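Local coordinates for protein nucleoporin NUP170 (PDB 5HAX) that forms part of the symmetric core of the nuclear pore, where its N-terminal domain binds the nucleoporin Nup53, at residues T411-K415 / G460-A464; L490-F494 / F516-Y520; P388-D393 / L404-P409. All blocks are in the same frame, centred on the assembly; numbering follows the deposited sequence.

Contact 1: residues T411-K415 / G460-A464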
ATOM      1  N   THR A 411      10.102  10.395   0.408  1.00 41.99           N
ATOM      2  CA  THR A 411      10.952   9.247   0.108  1.00 40.02           C
ATOM      3  C   THR A 411      12.264   9.673  -0.534  1.00 36.47           C
ATOM      4  O   THR A 411      13.326   9.120  -0.223  1.00 40.36           O
ATOM      5  CB  THR A 411      10.203   8.276  -0.805  1.00 46.19           C
ATOM      6  OG1 THR A 411       8.945   7.936  -0.209  1.00 42.64           O
ATOM      7  CG2 THR A 411      11.013   7.004  -1.033  1.00 43.72           C
ATOM      8  N   GLY A 412      12.215  10.661  -1.428  1.00 41.18           N
ATOM      9  CA  GLY A 412      13.429  11.109  -2.090  1.00 43.24           C
ATOM     10  C   GLY A 412      14.438  11.706  -1.127  1.00 50.04           C
ATOM     11  O   GLY A 412      15.637  11.433  -1.220  1.00 49.40           O
ATOM     12  N   ARG A 413      13.967  12.529  -0.187  1.00 44.25           N
ATOM     13  CA  ARG A 413      14.877  13.148   0.772  1.00 45.82           C
ATOM     14  C   ARG A 413      15.350  12.139   1.811  1.00 42.88           C
ATOM     15  O   ARG A 413      16.509  12.180   2.240  1.00 48.08           O
ATOM     16  CB  ARG A 413      14.192  14.336   1.446  1.00 50.34           C
ATOM     17  CG  ARG A 413      15.144  15.264   2.186  1.00 60.36           C
ATOM     18  CD  ARG A 413      14.415  16.465   2.776  1.00 58.23           C
ATOM     19  NE  ARG A 413      13.525  17.104   1.807  1.00 70.04           N
ATOM     20  CZ  ARG A 413      13.912  17.994   0.898  1.00 78.02           C
ATOM     21  NH1 ARG A 413      15.184  18.364   0.815  1.00 84.14           N
ATOM     22  NH2 ARG A 413      13.022  18.516   0.063  1.00 72.81           N
ATOM     23  N   ILE A 414      14.471  11.222   2.223  1.00 44.40           N
ATOM     24  CA  ILE A 414      14.849  10.208   3.205  1.00 44.45           C
ATOM     25  C   ILE A 414      15.925   9.292   2.634  1.00 45.72           C
ATOM     26  O   ILE A 414      16.844   8.866   3.346  1.00 46.49           O
ATOM     27  CB  ILE A 414      13.607   9.409   3.649  1.00 39.67           C
ATOM     28  CG1 ILE A 414      12.641  10.312   4.426  1.00 46.67           C
ATOM     29  CG2 ILE A 414      14.012   8.209   4.507  1.00 45.20           C
ATOM     30  CD1 ILE A 414      11.300   9.663   4.732  1.00 48.43           C
ATOM     31  N   LYS A 415      15.824   8.965   1.345  1.00 46.66           N
ATOM     32  CA  LYS A 415      16.766   8.035   0.734  1.00 46.49           C
ATOM     33  C   LYS A 415      18.155   8.648   0.595  1.00 51.01           C
ATOM     34  O   LYS A 415      19.159   7.940   0.723  1.00 46.68           O
ATOM     35  CB  LYS A 415      16.235   7.588  -0.629  1.00 43.63           C
ATOM     36  CG  LYS A 415      17.140   6.624  -1.377  1.00 47.84           C
ATOM     37  CD  LYS A 415      16.449   6.080  -2.618  1.00 48.38           C
ATOM     38  CE  LYS A 415      17.360   5.150  -3.407  1.00 62.87           C
ATOM     39  NZ  LYS A 415      18.505   5.878  -4.029  1.00 63.50           N
ATOM     40  N   GLY A 460       9.866   0.871   2.638  1.00 38.95           N
ATOM     41  CA  GLY A 460       9.189   2.090   2.240  1.00 43.15           C
ATOM     42  C   GLY A 460       9.726   2.739   0.980  1.00 44.76           C
ATOM     43  O   GLY A 460       9.446   3.913   0.725  1.00 35.84           O
ATOM     44  N   ASN A 461      10.483   1.994   0.174  1.00 39.32           N
ATOM     45  CA  ASN A 461      11.171   2.570  -0.982  1.00 42.14           C
ATOM     46  C   ASN A 461      10.194   2.694  -2.151  1.00 39.01           C
ATOM     47  O   ASN A 461      10.103   1.835  -3.032  1.00 42.34           O
ATOM     48  CB  ASN A 461      12.385   1.729  -1.353  1.00 38.82           C
ATOM     49  CG  ASN A 461      13.322   2.453  -2.299  1.00 45.88           C
ATOM     50  OD1 ASN A 461      12.953   3.454  -2.912  1.00 42.85           O
ATOM     51  ND2 ASN A 461      14.541   1.946  -2.426  1.00 38.92           N
ATOM     52  N   GLU A 462       9.459   3.811  -2.157  1.00 35.06           N
ATOM     53  CA  GLU A 462       8.539   4.100  -3.257  1.00 35.35           C
ATOM     54  C   GLU A 462       9.266   4.155  -4.593  1.00 36.90           C
ATOM     55  O   GLU A 462       8.727   3.729  -5.622  1.00 33.13           O
ATOM     56  CB  GLU A 462       7.828   5.430  -3.026  1.00 41.40           C
ATOM     57  CG  GLU A 462       6.877   5.490  -1.854  1.00 39.37           C
ATOM     58  CD  GLU A 462       6.095   6.787  -1.847  1.00 35.31           C
ATOM     59  OE1 GLU A 462       4.900   6.764  -2.207  1.00 39.65           O
ATOM     60  OE2 GLU A 462       6.680   7.836  -1.506  1.00 43.48           O
ATOM     61  N   LEU A 463      10.479   4.713  -4.604  1.00 40.04           N
ATOM     62  CA  LEU A 463      11.200   4.903  -5.856  1.00 44.74           C
ATOM     63  C   LEU A 463      11.467   3.573  -6.543  1.00 40.95           C
ATOM     64  O   LEU A 463      11.408   3.476  -7.773  1.00 43.02           O
ATOM     65  CB  LEU A 463      12.511   5.643  -5.587  1.00 40.95           C
ATOM     66  CG  LEU A 463      12.336   7.037  -4.979  1.00 42.64           C
ATOM     67  CD1 LEU A 463      13.643   7.537  -4.394  1.00 42.94           C
ATOM     68  CD2 LEU A 463      11.810   8.006  -6.024  1.00 49.24           C
ATOM     69  N   ALA A 464      11.732   2.529  -5.757  1.00 39.87           N
ATOM     70  CA  ALA A 464      12.119   1.241  -6.317  1.00 40.85           C
ATOM     71  C   ALA A 464      10.967   0.554  -7.040  1.00 45.51           C
ATOM     72  O   ALA A 464      11.206  -0.228  -7.969  1.00 43.72           O
ATOM     73  CB  ALA A 464      12.653   0.339  -5.207  1.00 37.35           C
TER
HETATM   74  O   HOH W   1       8.675   6.115   2.018  1.00 39.96           O

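Contact 2: residues L490-F494 / F516-Y520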
ATOM      1  N   LEU A 490       7.510  10.048  -8.443  1.00 42.95           N
ATOM      2  CA  LEU A 490       8.497  10.993  -8.954  1.00 41.44           C
ATOM      3  C   LEU A 490       8.347  11.186 -10.460  1.00 39.24           C
ATOM      4  O   LEU A 490       8.358  12.319 -10.954  1.00 42.04           O
ATOM      5  CB  LEU A 490       9.904  10.507  -8.607  1.00 44.18           C
ATOM      6  CG  LEU A 490      11.065  11.241  -9.283  1.00 45.42           C
ATOM      7  CD1 LEU A 490      11.029  12.729  -8.963  1.00 44.29           C
ATOM      8  CD2 LEU A 490      12.395  10.630  -8.868  1.00 45.61           C
ATOM      9  N   VAL A 491       8.207  10.087 -11.210  1.00 40.38           N
ATOM     10  CA  VAL A 491       8.093  10.193 -12.664  1.00 44.64           C
ATOM     11  C   VAL A 491       6.837  10.957 -13.057  1.00 46.23           C
ATOM     12  O   VAL A 491       6.826  11.666 -14.070  1.00 47.48           O
ATOM     13  CB  VAL A 491       8.123   8.796 -13.320  1.00 46.00           C
ATOM     14  CG1 VAL A 491       9.499   8.166 -13.166  1.00 46.96           C
ATOM     15  CG2 VAL A 491       7.033   7.895 -12.743  1.00 47.98           C
ATOM     16  N   ASP A 492       5.760  10.824 -12.277  1.00 45.02           N
ATOM     17  CA  ASP A 492       4.559  11.610 -12.540  1.00 44.85           C
ATOM     18  C   ASP A 492       4.817  13.094 -12.314  1.00 44.26           C
ATOM     19  O   ASP A 492       4.402  13.934 -13.121  1.00 48.28           O
ATOM     20  CB  ASP A 492       3.409  11.132 -11.654  1.00 45.93           C
ATOM     21  CG  ASP A 492       3.097   9.662 -11.840  1.00 45.10           C
ATOM     22  OD1 ASP A 492       2.960   9.219 -13.001  1.00 51.26           O
ATOM     23  OD2 ASP A 492       2.994   8.949 -10.820  1.00 45.51           O
ATOM     24  N   ILE A 493       5.498  13.434 -11.216  1.00 47.98           N
ATOM     25  CA  ILE A 493       5.827  14.829 -10.935  1.00 46.90           C
ATOM     26  C   ILE A 493       6.801  15.361 -11.977  1.00 46.49           C
ATOM     27  O   ILE A 493       6.636  16.469 -12.503  1.00 44.49           O
ATOM     28  CB  ILE A 493       6.405  14.960  -9.514  1.00 48.36           C
ATOM     29  CG1 ILE A 493       5.359  14.553  -8.471  1.00 49.15           C
ATOM     30  CG2 ILE A 493       6.900  16.385  -9.259  1.00 52.05           C
ATOM     31  CD1 ILE A 493       5.930  14.361  -7.080  1.00 53.66           C
ATOM     32  N   PHE A 494       7.841  14.584 -12.280  1.00 42.58           N
ATOM     33  CA  PHE A 494       8.846  15.026 -13.239  1.00 49.55           C
ATOM     34  C   PHE A 494       8.228  15.270 -14.610  1.00 46.52           C
ATOM     35  O   PHE A 494       8.508  16.289 -15.253  1.00 46.78           O
ATOM     36  CB  PHE A 494       9.967  13.993 -13.326  1.00 44.95           C
ATOM     37  CG  PHE A 494      11.184  14.480 -14.054  1.00 51.06           C
ATOM     38  CD1 PHE A 494      11.434  14.086 -15.358  1.00 46.61           C
ATOM     39  CD2 PHE A 494      12.077  15.337 -13.436  1.00 53.42           C
ATOM     40  CE1 PHE A 494      12.553  14.536 -16.028  1.00 51.13           C
ATOM     41  CE2 PHE A 494      13.198  15.789 -14.101  1.00 57.67           C
ATOM     42  CZ  PHE A 494      13.436  15.389 -15.399  1.00 53.67           C
ATOM     43  N   PHE A 516      14.602  19.268  -8.573  1.00 53.91           N
ATOM     44  CA  PHE A 516      14.589  17.820  -8.382  1.00 47.69           C
ATOM     45  C   PHE A 516      15.917  17.322  -7.826  1.00 46.36           C
ATOM     46  O   PHE A 516      15.941  16.446  -6.954  1.00 49.28           O
ATOM     47  CB  PHE A 516      14.266  17.122  -9.702  1.00 48.47           C
ATOM     48  CG  PHE A 516      12.826  17.232 -10.111  1.00 51.26           C
ATOM     49  CD1 PHE A 516      11.883  16.353  -9.609  1.00 46.44           C
ATOM     50  CD2 PHE A 516      12.416  18.209 -11.001  1.00 49.95           C
ATOM     51  CE1 PHE A 516      10.558  16.450  -9.982  1.00 51.09           C
ATOM     52  CE2 PHE A 516      11.091  18.310 -11.378  1.00 51.88           C
ATOM     53  CZ  PHE A 516      10.162  17.430 -10.867  1.00 48.38           C
ATOM     54  N   ILE A 517      17.034  17.861  -8.322  1.00 49.85           N
ATOM     55  CA  ILE A 517      18.347  17.416  -7.859  1.00 48.73           C
ATOM     56  C   ILE A 517      18.528  17.739  -6.383  1.00 51.76           C
ATOM     57  O   ILE A 517      19.070  16.932  -5.617  1.00 51.17           O
ATOM     58  CB  ILE A 517      19.456  18.053  -8.720  1.00 53.05           C
ATOM     59  CG1 ILE A 517      19.391  17.502 -10.149  1.00 57.83           C
ATOM     60  CG2 ILE A 517      20.834  17.787  -8.111  1.00 49.47           C
ATOM     61  CD1 ILE A 517      20.327  18.192 -11.124  1.00 56.30           C
ATOM     62  N   ASN A 518      18.080  18.921  -5.957  1.00 52.08           N
ATOM     63  CA  ASN A 518      18.241  19.319  -4.564  1.00 61.96           C
ATOM     64  C   ASN A 518      17.427  18.454  -3.610  1.00 56.75           C
ATOM     65  O   ASN A 518      17.794  18.342  -2.436  1.00 62.89           O
ATOM     66  CB  ASN A 518      17.857  20.788  -4.389  1.00 68.08           C
ATOM     67  CG  ASN A 518      18.859  21.736  -5.023  1.00 77.88           C
ATOM     68  OD1 ASN A 518      19.990  21.354  -5.327  1.00 72.74           O
ATOM     69  ND2 ASN A 518      18.450  22.983  -5.218  1.00 83.98           N
ATOM     70  N   GLN A 519      16.341  17.842  -4.080  1.00 55.49           N
ATOM     71  CA  GLN A 519      15.508  16.984  -3.243  1.00 55.59           C
ATOM     72  C   GLN A 519      15.853  15.507  -3.392  1.00 52.76           C
ATOM     73  O   GLN A 519      16.026  14.810  -2.388  1.00 52.98           O
ATOM     74  CB  GLN A 519      14.026  17.196  -3.573  1.00 55.92           C
ATOM     75  CG  GLN A 519      13.087  16.343  -2.723  1.00 55.70           C
ATOM     76  CD  GLN A 519      11.630  16.525  -3.091  1.00 59.17           C
ATOM     77  OE1 GLN A 519      11.281  17.396  -3.886  1.00 66.94           O
ATOM     78  NE2 GLN A 519      10.766  15.696  -2.512  1.00 56.52           N
ATOM     79  N   TYR A 520      15.954  15.018  -4.629  1.00 50.14           N
ATOM     80  CA  TYR A 520      16.109  13.595  -4.903  1.00 53.12           C
ATOM     81  C   TYR A 520      17.545  13.181  -5.195  1.00 47.69           C
ATOM     82  O   TYR A 520      17.835  11.979  -5.200  1.00 43.16           O
ATOM     83  CB  TYR A 520      15.230  13.196  -6.096  1.00 48.95           C
ATOM     84  CG  TYR A 520      13.744  13.218  -5.811  1.00 51.59           C
ATOM     85  CD1 TYR A 520      13.075  12.061  -5.439  1.00 53.63           C
ATOM     86  CD2 TYR A 520      13.011  14.393  -5.918  1.00 48.88           C
ATOM     87  CE1 TYR A 520      11.717  12.071  -5.178  1.00 49.82           C
ATOM     88  CE2 TYR A 520      11.652  14.412  -5.659  1.00 53.85           C
ATOM     89  CZ  TYR A 520      11.012  13.247  -5.288  1.00 43.55           C
ATOM     90  OH  TYR A 520       9.661  13.256  -5.031  1.00 50.74           O
TER

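Contact 3: residues P388-D393 / L404-P409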
ATOM      1  N   PRO A 388       3.318   3.094   2.891  1.00 37.04           N
ATOM      2  CA  PRO A 388       4.430   3.288   3.826  1.00 38.42           C
ATOM      3  C   PRO A 388       4.315   4.559   4.672  1.00 39.81           C
ATOM      4  O   PRO A 388       5.333   5.045   5.168  1.00 37.68           O
ATOM      5  CB  PRO A 388       5.634   3.369   2.892  1.00 41.81           C
ATOM      6  CG  PRO A 388       5.091   4.070   1.694  1.00 42.90           C
ATOM      7  CD  PRO A 388       3.632   3.669   1.572  1.00 39.95           C
ATOM      8  N   GLY A 389       3.103   5.091   4.834  1.00 40.27           N
ATOM      9  CA  GLY A 389       2.901   6.259   5.673  1.00 36.05           C
ATOM     10  C   GLY A 389       1.953   7.298   5.107  1.00 40.99           C
ATOM     11  O   GLY A 389       1.877   8.414   5.631  1.00 44.17           O
ATOM     12  N   TYR A 390       1.229   6.954   4.043  1.00 37.71           N
ATOM     13  CA  TYR A 390       0.231   7.860   3.485  1.00 37.58           C
ATOM     14  C   TYR A 390      -0.802   8.211   4.551  1.00 35.41           C
ATOM     15  O   TYR A 390      -1.438   7.322   5.119  1.00 37.30           O
ATOM     16  CB  TYR A 390      -0.452   7.211   2.280  1.00 35.99           C
ATOM     17  CG  TYR A 390       0.480   6.685   1.208  1.00 36.66           C
ATOM     18  CD1 TYR A 390       1.667   7.341   0.893  1.00 36.79           C
ATOM     19  CD2 TYR A 390       0.166   5.527   0.505  1.00 38.97           C
ATOM     20  CE1 TYR A 390       2.511   6.853  -0.092  1.00 36.81           C
ATOM     21  CE2 TYR A 390       1.000   5.035  -0.479  1.00 44.38           C
ATOM     22  CZ  TYR A 390       2.169   5.700  -0.776  1.00 39.59           C
ATOM     23  OH  TYR A 390       2.998   5.198  -1.757  1.00 41.62           O
ATOM     24  N   PHE A 391      -0.976   9.506   4.811  1.00 33.77           N
ATOM     25  CA  PHE A 391      -1.787   9.995   5.922  1.00 32.61           C
ATOM     26  C   PHE A 391      -2.919  10.863   5.388  1.00 33.83           C
ATOM     27  O   PHE A 391      -2.670  11.836   4.671  1.00 36.38           O
ATOM     28  CB  PHE A 391      -0.917  10.780   6.909  1.00 33.63           C
ATOM     29  CG  PHE A 391      -1.686  11.450   8.017  1.00 35.58           C
ATOM     30  CD1 PHE A 391      -2.559  10.729   8.812  1.00 37.01           C
ATOM     31  CD2 PHE A 391      -1.507  12.798   8.282  1.00 40.99           C
ATOM     32  CE1 PHE A 391      -3.257  11.345   9.836  1.00 36.19           C
ATOM     33  CE2 PHE A 391      -2.198  13.417   9.305  1.00 38.01           C
ATOM     34  CZ  PHE A 391      -3.071  12.687  10.085  1.00 36.19           C
ATOM     35  N   PHE A 392      -4.155  10.509   5.742  1.00 31.73           N
ATOM     36  CA  PHE A 392      -5.348  11.285   5.412  1.00 34.20           C
ATOM     37  C   PHE A 392      -5.986  11.773   6.704  1.00 34.45           C
ATOM     38  O   PHE A 392      -6.285  10.964   7.588  1.00 36.85           O
ATOM     39  CB  PHE A 392      -6.365  10.443   4.630  1.00 30.67           C
ATOM     40  CG  PHE A 392      -5.934  10.095   3.232  1.00 35.48           C
ATOM     41  CD1 PHE A 392      -6.508  10.724   2.142  1.00 43.74           C
ATOM     42  CD2 PHE A 392      -4.970   9.127   3.006  1.00 39.08           C
ATOM     43  CE1 PHE A 392      -6.123  10.401   0.853  1.00 42.06           C
ATOM     44  CE2 PHE A 392      -4.580   8.802   1.718  1.00 40.37           C
ATOM     45  CZ  PHE A 392      -5.158   9.440   0.643  1.00 38.60           C
ATOM     46  N   ASP A 393      -6.208  13.086   6.811  1.00 33.07           N
ATOM     47  CA  ASP A 393      -6.829  13.684   7.991  1.00 36.40           C
ATOM     48  C   ASP A 393      -8.008  14.546   7.565  1.00 35.00           C
ATOM     49  O   ASP A 393      -7.851  15.463   6.753  1.00 36.11           O
ATOM     50  CB  ASP A 393      -5.827  14.526   8.785  1.00 35.61           C
ATOM     51  CG  ASP A 393      -6.378  14.969  10.131  1.00 39.08           C
ATOM     52  OD1 ASP A 393      -7.463  14.493  10.522  1.00 41.66           O
ATOM     53  OD2 ASP A 393      -5.722  15.786  10.807  1.00 38.75           O
ATOM     54  N   LEU A 404      -9.393  18.161   3.568  1.00 47.66           N
ATOM     55  CA  LEU A 404      -8.604  16.934   3.577  1.00 43.13           C
ATOM     56  C   LEU A 404      -7.124  17.292   3.524  1.00 42.25           C
ATOM     57  O   LEU A 404      -6.647  17.832   2.521  1.00 43.74           O
ATOM     58  CB  LEU A 404      -8.986  16.047   2.394  1.00 49.07           C
ATOM     59  CG  LEU A 404      -9.334  14.601   2.729  1.00 56.92           C
ATOM     60  CD1 LEU A 404     -10.622  14.543   3.532  1.00 52.93           C
ATOM     61  CD2 LEU A 404      -9.446  13.781   1.452  1.00 59.68           C
ATOM     62  N   PHE A 405      -6.401  16.995   4.602  1.00 39.11           N
ATOM     63  CA  PHE A 405      -4.946  17.063   4.587  1.00 37.07           C
ATOM     64  C   PHE A 405      -4.398  15.690   4.229  1.00 37.14           C
ATOM     65  O   PHE A 405      -4.775  14.688   4.845  1.00 39.60           O
ATOM     66  CB  PHE A 405      -4.387  17.514   5.937  1.00 40.51           C
ATOM     67  CG  PHE A 405      -2.886  17.467   6.006  1.00 35.85           C
ATOM     68  CD1 PHE A 405      -2.121  18.388   5.310  1.00 40.05           C
ATOM     69  CD2 PHE A 405      -2.240  16.493   6.750  1.00 37.00           C
ATOM     70  CE1 PHE A 405      -0.739  18.343   5.359  1.00 40.91           C
ATOM     71  CE2 PHE A 405      -0.858  16.446   6.806  1.00 39.00           C
ATOM     72  CZ  PHE A 405      -0.108  17.371   6.110  1.00 37.21           C
ATOM     73  N   VAL A 406      -3.519  15.647   3.233  1.00 39.02           N
ATOM     74  CA  VAL A 406      -2.940  14.399   2.751  1.00 35.38           C
ATOM     75  C   VAL A 406      -1.435  14.586   2.633  1.00 35.79           C
ATOM     76  O   VAL A 406      -0.971  15.564   2.036  1.00 39.36           O
ATOM     77  CB  VAL A 406      -3.541  13.965   1.400  1.00 38.91           C
ATOM     78  CG1 VAL A 406      -3.228  12.503   1.142  1.00 39.85           C
ATOM     79  CG2 VAL A 406      -5.045  14.197   1.381  1.00 46.36           C
ATOM     80  N   SER A 407      -0.676  13.650   3.200  1.00 34.07           N
ATOM     81  CA  SER A 407       0.776  13.737   3.204  1.00 35.94           C
ATOM     82  C   SER A 407       1.375  12.356   2.977  1.00 36.26           C
ATOM     83  O   SER A 407       0.733  11.326   3.198  1.00 37.01           O
ATOM     84  CB  SER A 407       1.308  14.329   4.518  1.00 41.24           C
ATOM     85  OG  SER A 407       0.962  13.512   5.622  1.00 39.29           O
ATOM     86  N   ALA A 408       2.622  12.355   2.534  1.00 39.67           N
ATOM     87  CA  ALA A 408       3.383  11.140   2.300  1.00 38.09           C
ATOM     88  C   ALA A 408       4.795  11.362   2.809  1.00 39.35           C
ATOM     89  O   ALA A 408       5.235  12.508   2.953  1.00 37.54           O
ATOM     90  CB  ALA A 408       3.415  10.769   0.813  1.00 37.76           C
ATOM     91  N   PRO A 409       5.529  10.288   3.098  1.00 37.18           N
ATOM     92  CA  PRO A 409       6.951  10.453   3.409  1.00 41.99           C
ATOM     93  C   PRO A 409       7.667  11.078   2.224  1.00 40.84           C
ATOM     94  O   PRO A 409       7.323  10.822   1.068  1.00 41.70           O
ATOM     95  CB  PRO A 409       7.435   9.020   3.673  1.00 37.98           C
ATOM     96  CG  PRO A 409       6.204   8.214   3.899  1.00 44.48           C
ATOM     97  CD  PRO A 409       5.122   8.874   3.112  1.00 42.24           C
TER

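Contact 1: residues T411-K415 / G460-A464
T411, at the start of the helical segment 411-415, combines a hydroxyl and a methyl and holds helix 411-416 to a loop 45 residues further along the chain; it has the largest area buried here. Its CB points toward the loop 460-464, and its hydroxyl donates a short hydrogen bond from T411 OG1 to E462 OE2 (2.6 Å). The same hydroxyl accepts from a water, 2.9 Å from T411 OG1, which also donates to G460 O at 2.7 Å, so a direct and a water-mediated link start from one oxygen. T411 CG2 lies 4.2 Å from L463 CG, an apolar contact, and has G460 O as a van der Waals neighbour at 3.9 Å. In the fold, helix 411-416 directly follows a strand of the Nup133-like beta-propeller region, and 460-464 belongs to the connection between helix 456-459 and strand 473-478. That connection is shaped by an Asx motif in which A464 N donates to N461 OD1 (3.2 Å), with N461 at the centre of an inverse gamma turn. L463 supplies the second large patch, its CD1 lying 3.6 Å from K415 CD and 4.3 Å from G412 CA. K415 contributes its aliphatic chain to this packing, while K415 NZ forms a salt bridge with E524. E462 likewise has further partners, R487 by a salt bridge and Y390 by a hydrogen bond.

Contact 2: residues L490-F494 / F516-Y520
The axes of segments 490-494 and 516-520 are 13.0 Å apart at closest approach, running nearly antiparallel at 164°, and aromatic and branched aliphatic side chains meet between them. F516, first on the second segment, has the largest buried area of the contact. One face of its ring receives the edge of F494 in a T-shaped (edge-to-face) pair, with centroids 4.9 Å apart and planes at 71°. At the edge of the F516 ring sits I493, with I493 CG2 3.7 Å from F516 CE1, and L490 CD1 approaches F516 CD1 to 3.8 Å. W47 stacks on the same ring from outside the two segments. One helical turn later, Q519 makes no contact with 490-494 and instead hydrogen-bonds D410 through its amide NE2. Y520, at the end of the helix, offers a ring face to L490: the methyl CD1 of L490 stands 3.7 Å from the Y520 ring centroid, only 11° off the normal, a CH-pi contact. No hydrogen bond joins the segments; the contact is made mainly by apolar and aromatic groups. Such packing is characteristic of an antiparallel helical hairpin, here formed by helices 490-501 and 506-520 in the alpha-helical part that follows the propeller strands.

Contact 3: residues P388-D393 / L404-P409
The beta hairpin of strands 390-395 and 403-409 supplies two adjacent strands of a sheet consistent with a blade of the Nup133-like beta-propeller. Its strands alternate two kinds of pair. F391 with S407 and D393 with F405 are hydrogen-bonded pairs: F391 N donates to S407 O (3.0 Å) and S407 N to F391 O (3.1 Å), while D393 N donates to F405 O (2.9 Å) and F405 N to D393 O (3.0 Å). Between them F392 and V406 form a non-hydrogen-bonded pair, where V406 CG1 lies 3.7 Å from the F392 ring centroid in a CH-pi contact over its face. On the other face, F391 CD2 meets F405 CE2 at 4.0 Å. A classic beta bulge at G389 and Y390, both opposite F386, precedes the regular pairing. The phi of 138° at G389 and the close approach of P409 CG to where a CB would stand suit a residue lacking a side chain; P388, preceded by a cis peptide, sets its O 3.5 Å from P409 CG. The four backbone hydrogen bonds define the register; the F392/V406 face is apolar, while the other mixes the F391 and F405 rings with D393 and S407, satisfied by S380 and E427.

How the contacts relate
Along the chain the three contacts come in series: contact 3, then contact 1, then contact 2. Contact 3 lies within a propeller sheet, and its strand 403-409 runs almost directly into helix 411-416 of contact 1, whose centre is about 15 Å away. The two also touch where G460 CA packs on P388 CB (3.8 Å). Contact 2, centred about 11 Å from contact 1, belongs to the helices beyond the propeller; L463 CD2 packs on L490 CD2 (3.9 Å) and G412 CA on Y520 CD1 (3.5 Å). Contacts 2 and 3 do not touch, their nearest atoms being about 7 Å apart. Contact 1 thus bridges them, joining the propeller to the helical part.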